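Local coordinates for F5/8 type C domain protein (Bacteroides ovatus, PDB 4ZRX), which probably hydrolyses terminal alpha-L-fucosyl linkages in glycans, being a putative alpha-L-fucosidase that also carries an F5/8 type C domain, at residues A[39-43]-A[319-325]; A[59-63]-A[148-152]; A[292-297]-A[328-333]. All coordinates share one frame; numbering follows the deposited sequence.

Interaction 1 of 3, residues A[39-43]-A[319-325]. With EDO (1,2-ethanediol), chain F.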
loop_
_atom_site.group_PDB
_atom_site.type_symbol
_atom_site.label_atom_id
_atom_site.label_comp_id
_atom_site.label_asym_id
_atom_site.label_seq_id
_atom_site.Cartn_x
_atom_site.Cartn_y
_atom_site.Cartn_z
ATOM N N TRP A 39 -10.982 3.106 14.811
ATOM C CA TRP A 39 -10.265 2.428 13.729
ATOM C C TRP A 39 -9.285 3.360 13.045
ATOM O O TRP A 39 -8.118 3.007 12.825
ATOM C CB TRP A 39 -11.300 1.836 12.763
ATOM C CG TRP A 39 -10.695 1.298 11.492
ATOM C CD1 TRP A 39 -10.189 0.051 11.246
ATOM C CD2 TRP A 39 -10.576 2.018 10.289
ATOM N NE1 TRP A 39 -9.721 -0.026 9.956
ATOM C CE2 TRP A 39 -9.912 1.177 9.357
ATOM C CE3 TRP A 39 -10.876 3.324 9.931
ATOM C CZ2 TRP A 39 -9.618 1.613 8.039
ATOM C CZ3 TRP A 39 -10.597 3.738 8.634
ATOM C CH2 TRP A 39 -9.959 2.870 7.727
ATOM N N GLN A 40 -9.750 4.565 12.742
ATOM C CA GLN A 40 -8.975 5.577 12.041
ATOM C C GLN A 40 -7.689 5.905 12.835
ATOM O O GLN A 40 -6.624 6.088 12.276
ATOM C CB GLN A 40 -9.808 6.855 11.884
ATOM C CG GLN A 40 -9.240 7.859 10.928
ATOM C CD GLN A 40 -9.618 7.562 9.513
ATOM O OE1 GLN A 40 -10.761 7.697 9.162
ATOM N NE2 GLN A 40 -8.662 7.136 8.694
ATOM N N GLN A 41 -7.818 5.954 14.145
ATOM C CA GLN A 41 -6.695 6.264 15.027
ATOM C C GLN A 41 -5.604 5.259 14.984
ATOM O O GLN A 41 -4.441 5.610 15.284
ATOM C CB GLN A 41 -7.075 6.454 16.472
ATOM C CG GLN A 41 -8.271 7.279 16.714
ATOM C CD GLN A 41 -8.170 8.630 16.252
ATOM O OE1 GLN A 41 -7.219 9.343 16.599
ATOM N NE2 GLN A 41 -9.180 9.083 15.456
HETATM N N MSE A 42 -5.908 4.015 14.617
HETATM C CA MSE A 42 -4.826 3.031 14.545
HETATM C C MSE A 42 -3.763 3.394 13.566
HETATM O O MSE A 42 -2.595 3.128 13.837
HETATM C CB MSE A 42 -5.363 1.636 14.226
HETATM C CG MSE A 42 -6.371 1.135 15.228
HETATM SE SE MSE A 42 -6.811 -0.745 14.882
HETATM C CE MSE A 42 -7.747 -0.462 13.251
ATOM N N GLU A 43 -4.158 3.864 12.385
ATOM C CA GLU A 43 -3.312 4.314 11.290
ATOM C C GLU A 43 -2.587 3.214 10.555
ATOM O O GLU A 43 -2.543 3.266 9.323
ATOM C CB GLU A 43 -2.262 5.378 11.689
ATOM C CG GLU A 43 -2.852 6.631 12.281
ATOM C CD GLU A 43 -1.839 7.745 12.557
ATOM O OE1 GLU A 43 -0.598 7.514 12.406
ATOM O OE2 GLU A 43 -2.304 8.813 13.043
ATOM N N VAL A 319 -1.304 6.737 5.119
ATOM C CA VAL A 319 -1.489 7.458 6.354
ATOM C C VAL A 319 -1.421 8.971 6.080
ATOM O O VAL A 319 -2.196 9.744 6.622
ATOM C CB VAL A 319 -0.449 7.051 7.370
ATOM C CG1 VAL A 319 -0.563 7.860 8.650
ATOM C CG2 VAL A 319 -0.664 5.567 7.670
ATOM N N GLY A 320 -0.507 9.372 5.202
ATOM C CA GLY A 320 -0.428 10.767 4.816
ATOM C C GLY A 320 -1.474 11.288 3.857
ATOM O O GLY A 320 -1.462 12.493 3.547
ATOM N N TYR A 321 -2.337 10.406 3.348
ATOM C CA TYR A 321 -3.411 10.719 2.435
ATOM C C TYR A 321 -4.765 10.331 3.052
ATOM O O TYR A 321 -5.712 9.992 2.333
ATOM C CB TYR A 321 -3.240 9.969 1.115
ATOM C CG TYR A 321 -2.227 10.496 0.103
ATOM C CD1 TYR A 321 -1.405 11.605 0.339
ATOM C CD2 TYR A 321 -2.170 9.889 -1.159
ATOM C CE1 TYR A 321 -0.502 12.041 -0.639
ATOM C CE2 TYR A 321 -1.266 10.327 -2.141
ATOM C CZ TYR A 321 -0.452 11.376 -1.854
ATOM O OH TYR A 321 0.477 11.844 -2.780
ATOM N N ASN A 322 -4.895 10.406 4.368
ATOM C CA ASN A 322 -6.183 10.226 5.019
ATOM C C ASN A 322 -6.745 8.801 4.832
ATOM O O ASN A 322 -7.967 8.648 4.689
ATOM C CB ASN A 322 -7.147 11.311 4.538
ATOM C CG ASN A 322 -8.433 11.403 5.357
ATOM O OD1 ASN A 322 -8.480 11.098 6.548
ATOM N ND2 ASN A 322 -9.495 11.806 4.689
ATOM N N SER A 323 -5.861 7.821 4.798
ATOM C CA SER A 323 -6.229 6.394 4.802
ATOM C C SER A 323 -5.523 5.724 5.979
ATOM O O SER A 323 -4.478 6.147 6.448
ATOM C CB SER A 323 -5.847 5.662 3.522
ATOM O OG SER A 323 -6.734 6.023 2.434
ATOM N N VAL A 324 -6.067 4.596 6.376
ATOM C CA VAL A 324 -5.313 3.643 7.213
ATOM C C VAL A 324 -4.455 2.780 6.303
ATOM O O VAL A 324 -4.917 2.382 5.205
ATOM C CB VAL A 324 -6.314 2.746 8.025
ATOM C CG1 VAL A 324 -5.650 1.517 8.621
ATOM C CG2 VAL A 324 -6.961 3.565 9.168
ATOM N N LEU A 325 -3.232 2.448 6.726
ATOM C CA LEU A 325 -2.390 1.555 5.972
ATOM C C LEU A 325 -2.422 0.140 6.609
ATOM O O LEU A 325 -1.993 -0.017 7.757
ATOM C CB LEU A 325 -0.971 2.052 5.910
ATOM C CG LEU A 325 0.061 1.157 5.296
ATOM C CD1 LEU A 325 -0.308 0.788 3.862
ATOM C CD2 LEU A 325 1.448 1.759 5.367
HETATM C C1 EDO F . 2.232 9.324 13.098
HETATM O O1 EDO F . 1.042 9.008 13.858
HETATM C C2 EDO F . 1.989 10.096 11.782
HETATM O O2 EDO F . 1.837 11.492 12.084
HETATM O O HOH W 1 -9.480 6.626 5.954
HETATM O O HOH W 2 -10.839 10.158 7.942
#

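Interaction 2 of 3, residues A[59-63]-A[148-152]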
loop_
_atom_site.group_PDB
_atom_site.type_symbol
_atom_site.label_atom_id
_atom_site.label_comp_id
_atom_site.label_asym_id
_atom_site.label_seq_id
_atom_site.Cartn_x
_atom_site.Cartn_y
_atom_site.Cartn_z
ATOM N N GLU A 59 -1.253 -18.020 -5.075
ATOM C CA GLU A 59 -1.864 -16.830 -4.528
ATOM C C GLU A 59 -3.333 -17.034 -4.212
ATOM O O GLU A 59 -3.817 -16.493 -3.231
ATOM C CB GLU A 59 -1.696 -15.597 -5.473
ATOM C CG GLU A 59 -0.265 -14.998 -5.345
ATOM C CD GLU A 59 -0.108 -14.293 -3.985
ATOM O OE1 GLU A 59 -0.783 -13.248 -3.798
ATOM O OE2 GLU A 59 0.657 -14.809 -3.134
ATOM N N TRP A 60 -4.054 -17.721 -5.106
ATOM C CA TRP A 60 -5.421 -18.130 -4.827
ATOM C C TRP A 60 -5.443 -19.657 -4.937
ATOM O O TRP A 60 -5.014 -20.220 -5.943
ATOM C CB TRP A 60 -6.419 -17.562 -5.842
ATOM C CG TRP A 60 -6.863 -16.138 -5.604
ATOM C CD1 TRP A 60 -6.410 -15.275 -4.675
ATOM C CD2 TRP A 60 -7.845 -15.426 -6.382
ATOM N NE1 TRP A 60 -7.054 -14.056 -4.803
ATOM C CE2 TRP A 60 -7.951 -14.131 -5.827
ATOM C CE3 TRP A 60 -8.641 -15.769 -7.476
ATOM C CZ2 TRP A 60 -8.831 -13.148 -6.351
ATOM C CZ3 TRP A 60 -9.531 -14.798 -7.988
ATOM C CH2 TRP A 60 -9.602 -13.503 -7.413
ATOM N N GLY A 61 -5.941 -20.305 -3.918
ATOM C CA GLY A 61 -6.144 -21.781 -3.965
ATOM C C GLY A 61 -7.464 -22.110 -4.612
ATOM O O GLY A 61 -8.335 -21.245 -4.795
ATOM N N ASP A 62 -7.669 -23.396 -4.911
ATOM C CA ASP A 62 -8.862 -23.785 -5.680
ATOM C C ASP A 62 -9.879 -24.580 -4.883
ATOM O O ASP A 62 -10.939 -24.978 -5.428
ATOM C CB ASP A 62 -8.442 -24.556 -6.925
ATOM C CG ASP A 62 -7.738 -25.881 -6.606
ATOM O OD1 ASP A 62 -7.597 -26.307 -5.419
ATOM O OD2 ASP A 62 -7.251 -26.514 -7.575
ATOM N N GLY A 63 -9.585 -24.870 -3.619
ATOM C CA GLY A 63 -10.547 -25.579 -2.762
ATOM C C GLY A 63 -10.359 -27.108 -2.796
ATOM O O GLY A 63 -10.939 -27.832 -2.009
ATOM N N TRP A 148 -16.249 -15.688 -0.409
ATOM C CA TRP A 148 -16.124 -16.683 -1.485
ATOM C C TRP A 148 -15.375 -17.910 -0.904
ATOM O O TRP A 148 -14.284 -17.786 -0.351
ATOM C CB TRP A 148 -15.330 -16.088 -2.650
ATOM C CG TRP A 148 -15.111 -16.974 -3.864
ATOM C CD1 TRP A 148 -15.933 -17.974 -4.359
ATOM C CD2 TRP A 148 -14.004 -16.908 -4.741
ATOM N NE1 TRP A 148 -15.374 -18.522 -5.501
ATOM C CE2 TRP A 148 -14.208 -17.874 -5.767
ATOM C CE3 TRP A 148 -12.850 -16.108 -4.783
ATOM C CZ2 TRP A 148 -13.276 -18.074 -6.791
ATOM C CZ3 TRP A 148 -11.937 -16.312 -5.772
ATOM C CH2 TRP A 148 -12.162 -17.292 -6.786
ATOM N N ASP A 149 -15.975 -19.096 -1.049
ATOM C CA ASP A 149 -15.411 -20.302 -0.496
ATOM C C ASP A 149 -15.466 -21.355 -1.605
ATOM O O ASP A 149 -16.546 -21.793 -2.003
ATOM C CB ASP A 149 -16.209 -20.720 0.757
ATOM C CG ASP A 149 -15.597 -21.864 1.514
ATOM O OD1 ASP A 149 -15.023 -22.775 0.860
ATOM O OD2 ASP A 149 -15.695 -21.887 2.793
ATOM N N ARG A 150 -14.299 -21.758 -2.088
ATOM C CA ARG A 150 -14.222 -22.653 -3.211
ATOM C C ARG A 150 -14.224 -24.117 -2.761
ATOM O O ARG A 150 -14.186 -24.989 -3.615
ATOM C CB ARG A 150 -12.924 -22.378 -3.978
ATOM C CG ARG A 150 -12.889 -20.940 -4.518
ATOM C CD ARG A 150 -11.562 -20.667 -5.201
ATOM N NE ARG A 150 -11.589 -21.112 -6.600
ATOM C CZ ARG A 150 -10.654 -20.793 -7.508
ATOM N NH1 ARG A 150 -9.569 -20.126 -7.189
ATOM N NH2 ARG A 150 -10.819 -21.192 -8.756
ATOM N N ASN A 151 -14.208 -24.391 -1.469
ATOM C CA ASN A 151 -14.210 -25.771 -0.968
ATOM C C ASN A 151 -15.594 -26.185 -0.540
ATOM O O ASN A 151 -16.062 -27.282 -0.887
ATOM C CB ASN A 151 -13.289 -25.923 0.204
ATOM C CG ASN A 151 -13.365 -27.319 0.821
ATOM O OD1 ASN A 151 -14.155 -27.587 1.746
ATOM N ND2 ASN A 151 -12.573 -28.232 0.263
ATOM N N ALA A 152 -16.274 -25.332 0.191
ATOM C CA ALA A 152 -17.538 -25.676 0.802
ATOM C C ALA A 152 -18.586 -26.129 -0.230
ATOM O O ALA A 152 -18.950 -25.389 -1.146
ATOM C CB ALA A 152 -18.080 -24.530 1.628
HETATM O O HOH W 3 -13.055 -27.053 -4.988
#

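Interaction 3 of 3, residues A[292-297]-A[328-333]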
loop_
_atom_site.group_PDB
_atom_site.type_symbol
_atom_site.label_atom_id
_atom_site.label_comp_id
_atom_site.label_asym_id
_atom_site.label_seq_id
_atom_site.Cartn_x
_atom_site.Cartn_y
_atom_site.Cartn_z
ATOM N N ARG A 292 5.593 -7.772 -0.049
ATOM C CA ARG A 292 6.164 -8.548 -1.153
ATOM C C ARG A 292 5.275 -8.398 -2.369
ATOM O O ARG A 292 4.182 -7.847 -2.266
ATOM C CB ARG A 292 6.232 -10.030 -0.758
ATOM C CG ARG A 292 7.323 -10.352 0.267
ATOM C CD ARG A 292 6.972 -11.456 1.250
ATOM N NE ARG A 292 8.180 -11.857 1.960
ATOM C CZ ARG A 292 9.048 -12.776 1.537
ATOM N NH1 ARG A 292 8.831 -13.547 0.471
ATOM N NH2 ARG A 292 10.120 -12.990 2.268
ATOM N N PRO A 293 5.676 -8.940 -3.519
ATOM C CA PRO A 293 4.767 -8.824 -4.680
ATOM C C PRO A 293 3.436 -9.572 -4.479
ATOM O O PRO A 293 2.384 -9.038 -4.827
ATOM C CB PRO A 293 5.574 -9.444 -5.809
ATOM C CG PRO A 293 6.963 -9.143 -5.449
ATOM C CD PRO A 293 7.030 -9.326 -3.948
ATOM N N GLY A 294 3.496 -10.770 -3.908
ATOM C CA GLY A 294 2.318 -11.557 -3.605
ATOM C C GLY A 294 1.864 -11.349 -2.137
ATOM O O GLY A 294 2.587 -10.777 -1.337
ATOM N N TRP A 295 0.640 -11.745 -1.843
ATOM C CA TRP A 295 0.105 -11.744 -0.502
ATOM C C TRP A 295 0.594 -12.885 0.334
ATOM O O TRP A 295 0.816 -12.734 1.540
ATOM C CB TRP A 295 -1.437 -11.721 -0.545
ATOM C CG TRP A 295 -2.020 -10.512 -1.232
ATOM C CD1 TRP A 295 -2.517 -10.443 -2.505
ATOM C CD2 TRP A 295 -2.179 -9.233 -0.653
ATOM N NE1 TRP A 295 -2.960 -9.158 -2.764
ATOM C CE2 TRP A 295 -2.747 -8.394 -1.635
ATOM C CE3 TRP A 295 -1.932 -8.721 0.601
ATOM C CZ2 TRP A 295 -3.089 -7.050 -1.362
ATOM C CZ3 TRP A 295 -2.203 -7.397 0.852
ATOM C CH2 TRP A 295 -2.808 -6.575 -0.117
ATOM N N PHE A 296 0.651 -14.088 -0.242
ATOM C CA PHE A 296 1.141 -15.228 0.490
ATOM C C PHE A 296 2.645 -15.316 0.351
ATOM O O PHE A 296 3.242 -14.644 -0.500
ATOM C CB PHE A 296 0.456 -16.516 0.050
ATOM C CG PHE A 296 -0.951 -16.626 0.554
ATOM C CD1 PHE A 296 -1.992 -16.067 -0.153
ATOM C CD2 PHE A 296 -1.227 -17.206 1.773
ATOM C CE1 PHE A 296 -3.307 -16.141 0.325
ATOM C CE2 PHE A 296 -2.513 -17.261 2.249
ATOM C CZ PHE A 296 -3.540 -16.742 1.545
ATOM N N TYR A 297 3.252 -16.066 1.254
ATOM C CA TYR A 297 4.702 -16.224 1.272
ATOM C C TYR A 297 5.189 -17.051 0.066
ATOM O O TYR A 297 4.695 -18.176 -0.172
ATOM C CB TYR A 297 5.160 -16.874 2.545
ATOM C CG TYR A 297 6.634 -17.050 2.513
ATOM C CD1 TYR A 297 7.509 -16.014 2.901
ATOM C CD2 TYR A 297 7.165 -18.237 2.048
ATOM C CE1 TYR A 297 8.882 -16.174 2.796
ATOM C CE2 TYR A 297 8.567 -18.447 1.978
ATOM C CZ TYR A 297 9.410 -17.402 2.341
ATOM O OH TYR A 297 10.790 -17.559 2.270
ATOM N N ASN A 328 0.622 -6.069 4.535
ATOM C CA ASN A 328 0.683 -7.509 4.703
ATOM C C ASN A 328 2.092 -8.018 4.799
ATOM O O ASN A 328 2.917 -7.670 3.956
ATOM C CB ASN A 328 0.032 -8.187 3.494
ATOM C CG ASN A 328 0.216 -9.688 3.503
ATOM O OD1 ASN A 328 -0.415 -10.432 4.301
ATOM N ND2 ASN A 328 1.097 -10.185 2.588
ATOM N N ILE A 329 2.304 -8.894 5.764
ATOM C CA ILE A 329 3.600 -9.571 5.925
ATOM C C ILE A 329 3.266 -11.054 6.092
ATOM O O ILE A 329 2.628 -11.447 7.098
ATOM C CB ILE A 329 4.397 -9.060 7.179
ATOM C CG1 ILE A 329 4.667 -7.542 7.046
ATOM C CG2 ILE A 329 5.698 -9.836 7.295
ATOM C CD1 ILE A 329 3.695 -6.736 7.739
ATOM N N PRO A 330 3.669 -11.868 5.127
ATOM C CA PRO A 330 3.180 -13.264 5.159
ATOM C C PRO A 330 4.108 -14.214 5.880
ATOM O O PRO A 330 5.243 -14.355 5.446
ATOM C CB PRO A 330 3.150 -13.643 3.709
ATOM C CG PRO A 330 4.223 -12.793 3.069
ATOM C CD PRO A 330 4.333 -11.540 3.860
ATOM N N PRO A 331 3.635 -14.938 6.893
ATOM C CA PRO A 331 4.473 -15.972 7.496
ATOM C C PRO A 331 4.788 -17.076 6.494
ATOM O O PRO A 331 3.991 -17.385 5.609
ATOM C CB PRO A 331 3.635 -16.478 8.659
ATOM C CG PRO A 331 2.728 -15.331 9.000
ATOM C CD PRO A 331 2.372 -14.740 7.635
ATOM N N ASP A 332 5.963 -17.671 6.642
ATOM C CA ASP A 332 6.461 -18.658 5.713
ATOM C C ASP A 332 6.103 -20.122 6.084
ATOM O O ASP A 332 5.215 -20.354 6.937
ATOM C CB ASP A 332 7.975 -18.434 5.582
ATOM C CG ASP A 332 8.763 -18.840 6.782
ATOM O OD1 ASP A 332 8.234 -19.413 7.751
ATOM O OD2 ASP A 332 10.005 -18.587 6.708
ATOM N N ARG A 333 6.756 -21.094 5.417
ATOM C CA ARG A 333 6.427 -22.514 5.667
ATOM C C ARG A 333 6.966 -23.038 6.997
ATOM O O ARG A 333 6.576 -24.128 7.443
ATOM C CB ARG A 333 6.886 -23.390 4.520
ATOM C CG ARG A 333 6.179 -23.083 3.244
ATOM C CD ARG A 333 6.562 -24.051 2.134
ATOM N NE ARG A 333 5.993 -23.605 0.861
ATOM C CZ ARG A 333 6.215 -24.169 -0.314
ATOM N NH1 ARG A 333 6.978 -25.265 -0.389
ATOM N NH2 ARG A 333 5.666 -23.634 -1.410
HETATM O O HOH W 4 2.001 -17.025 3.820
HETATM O O HOH W 5 5.254 -20.796 -1.104
HETATM O O HOH W 6 11.299 -19.391 4.436
#

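Interaction 1 of 3, residues A[39-43]-A[319-325]
Glu43 O receives a hydrogen bond from Leu325 N and has carbon atoms of Val319 and Val324 beside it. Leu325 N donates to Glu43 O at 2.8 Å with an N-H...O angle of 167°, a nearly straight bond. Val324 CA adds a weaker C-H...O contact to Glu43 O at 3.5 Å, and the Val319 branch CG2 lies 3.4 Å from Glu43 O. Glu43 has positive phi, so the chain leaves helix 34-42 here before running into strand 44-48. One helical turn back, Trp39 offers the face of its six-membered ring to Val324: CG2 of Val324 stands 3.5 Å from the ring centroid and 16° off the normal, a CH-pi contact. Gln40 reaches the same side by a bend at CG (chi2 84°), and its amide meets Asn322 through water. One water accepts from Gln40 NE2 at 2.9 Å and donates to Asn322 O at 2.8 Å; a second joins Gln40 OE1, weakly, to Asn322 OD1, which also accepts from Tyr425 N. The Glu43 carboxylate is divided between partners: OE1 accepts from O1 of a bound 1,2-ethanediol at 2.7 Å, while OE2 takes a hydrogen bond from Tyr425 and a salt bridge from Lys426. Lys426 probably offsets much of its negative charge; the tyrosine hydroxyl and the diol, likely a crystallisation additive, add only neutral bonds. The Leu325-Glu43 bond lies where strands 44-48 and 324-328 begin to pair in parallel, the seam joining the first and last strands of a TIM-barrel-type fold.

Interaction 2 of 3, residues A[59-63]-A[148-152]
This is a partly buried loop-to-loop contact, built from an aromatic pair, a sandwiched guanidinium and one hydrogen bond from an asparagine amide. It lies beyond the C-terminal ends of two barrel strands, 44-48 and 140-145. Trp148 directs its six-membered-ring edge at a face of Trp60: the planes stand at 77°, the centroids are 5.2 Å apart, and Trp148 CZ3 comes to 3.6 Å from Trp60 CZ3, a T-shaped pair. The Arg150 chain bends at chi3 (85°), which places its guanidinium between Trp148 CZ2, over one face, and Asp62 CA, over the opposite one; Arg150 NH1 is 2.9 Å from Gly61 O. At the far end Asn151 ND2 donates to Gly63 O at 2.8 Å, nearly straight at 167° and in the carbonyl plane. A side chain on Gly63 would run into Arg150 O, so the close backbone approach depends on its absence. Asp149 OD1 forms an Asx turn through Asn151 N, extended to an Asx motif by Ala152 N, which shapes the loop presenting Asn151. Glu190 holds Trp148 NE1, while His99 packs on both tryptophans. The 59-63 loop runs between helices 52-56 and 77-86, and the 148-152 loop leads into helix 158-174, on which Asp149 and Ala152 rest.

Interaction 3 of 3, residues A[292-297]-A[328-333]
Tyr297 lays its ring flat against Asp332, whose CB sits 3.4 Å from the centroid of the Tyr297 ring and only 2° off its normal, a CH-pi contact over the centre. Two torsions set this up: Tyr297 carries CG anti to its backbone N (chi1 179°), and Asp332 places CG between its own N and carbonyl carbon (chi1 72°). The carboxylate plane stands nearly upright to the ring. A water joins Tyr297 OH to Asp332 OD2, which also salt-bridges Arg334. Tyr297 CD1 lies over a guanidinium face of Arg292, a group held by Asp341 and Asp302, and Arg292 CD packs 3.6 Å from Pro330 CG. Swapping Tyr297 for an alanine would probably leave both Asp332 CB and the Arg292 guanidinium without their flat support, and the bridging water without its hydroxyl. At the other end of the contact, Asn328 ND2 gives a bent bond to a lone pair of Trp295 O at 2.8 Å, while Asn328 CB meets the Trp295 ring edge, 3.5 Å from CE3 of Trp295. Pro330 CB wedges in beside, 3.3 Å from Trp295 O. The two segments lie at the ends of parallel neighbours 279-290 and 324-328, Asn328 closing the second strand; helix 339-356 backs Ile329 and Pro330, and helix 52-56 receives Phe296.

All three contacts lie in the alpha-L-fucosidase domain, at two ends of its barrel. Interaction 1 joins the starts of strands 44-48 and 324-328; interactions 2 and 3 unite loops that follow the strands, the end where TIM-barrel enzymes keep their active sites. The centres of interactions 1 and 2 are about 31 Å apart. Those of interactions 1 and 3 are about 22 Å apart, and those of interactions 2 and 3 about 18 Å. Along the chain, interaction 2 is nested within interaction 1 and closes before interaction 3 opens, whereas interactions 1 and 3 alternate and share strand 324-328. Glu59 OE1 lies 2.8 Å from Trp295 N and Glu59 OE2 3.0 Å from Phe296 N, both probable hydrogen bonds, linking the two loops here.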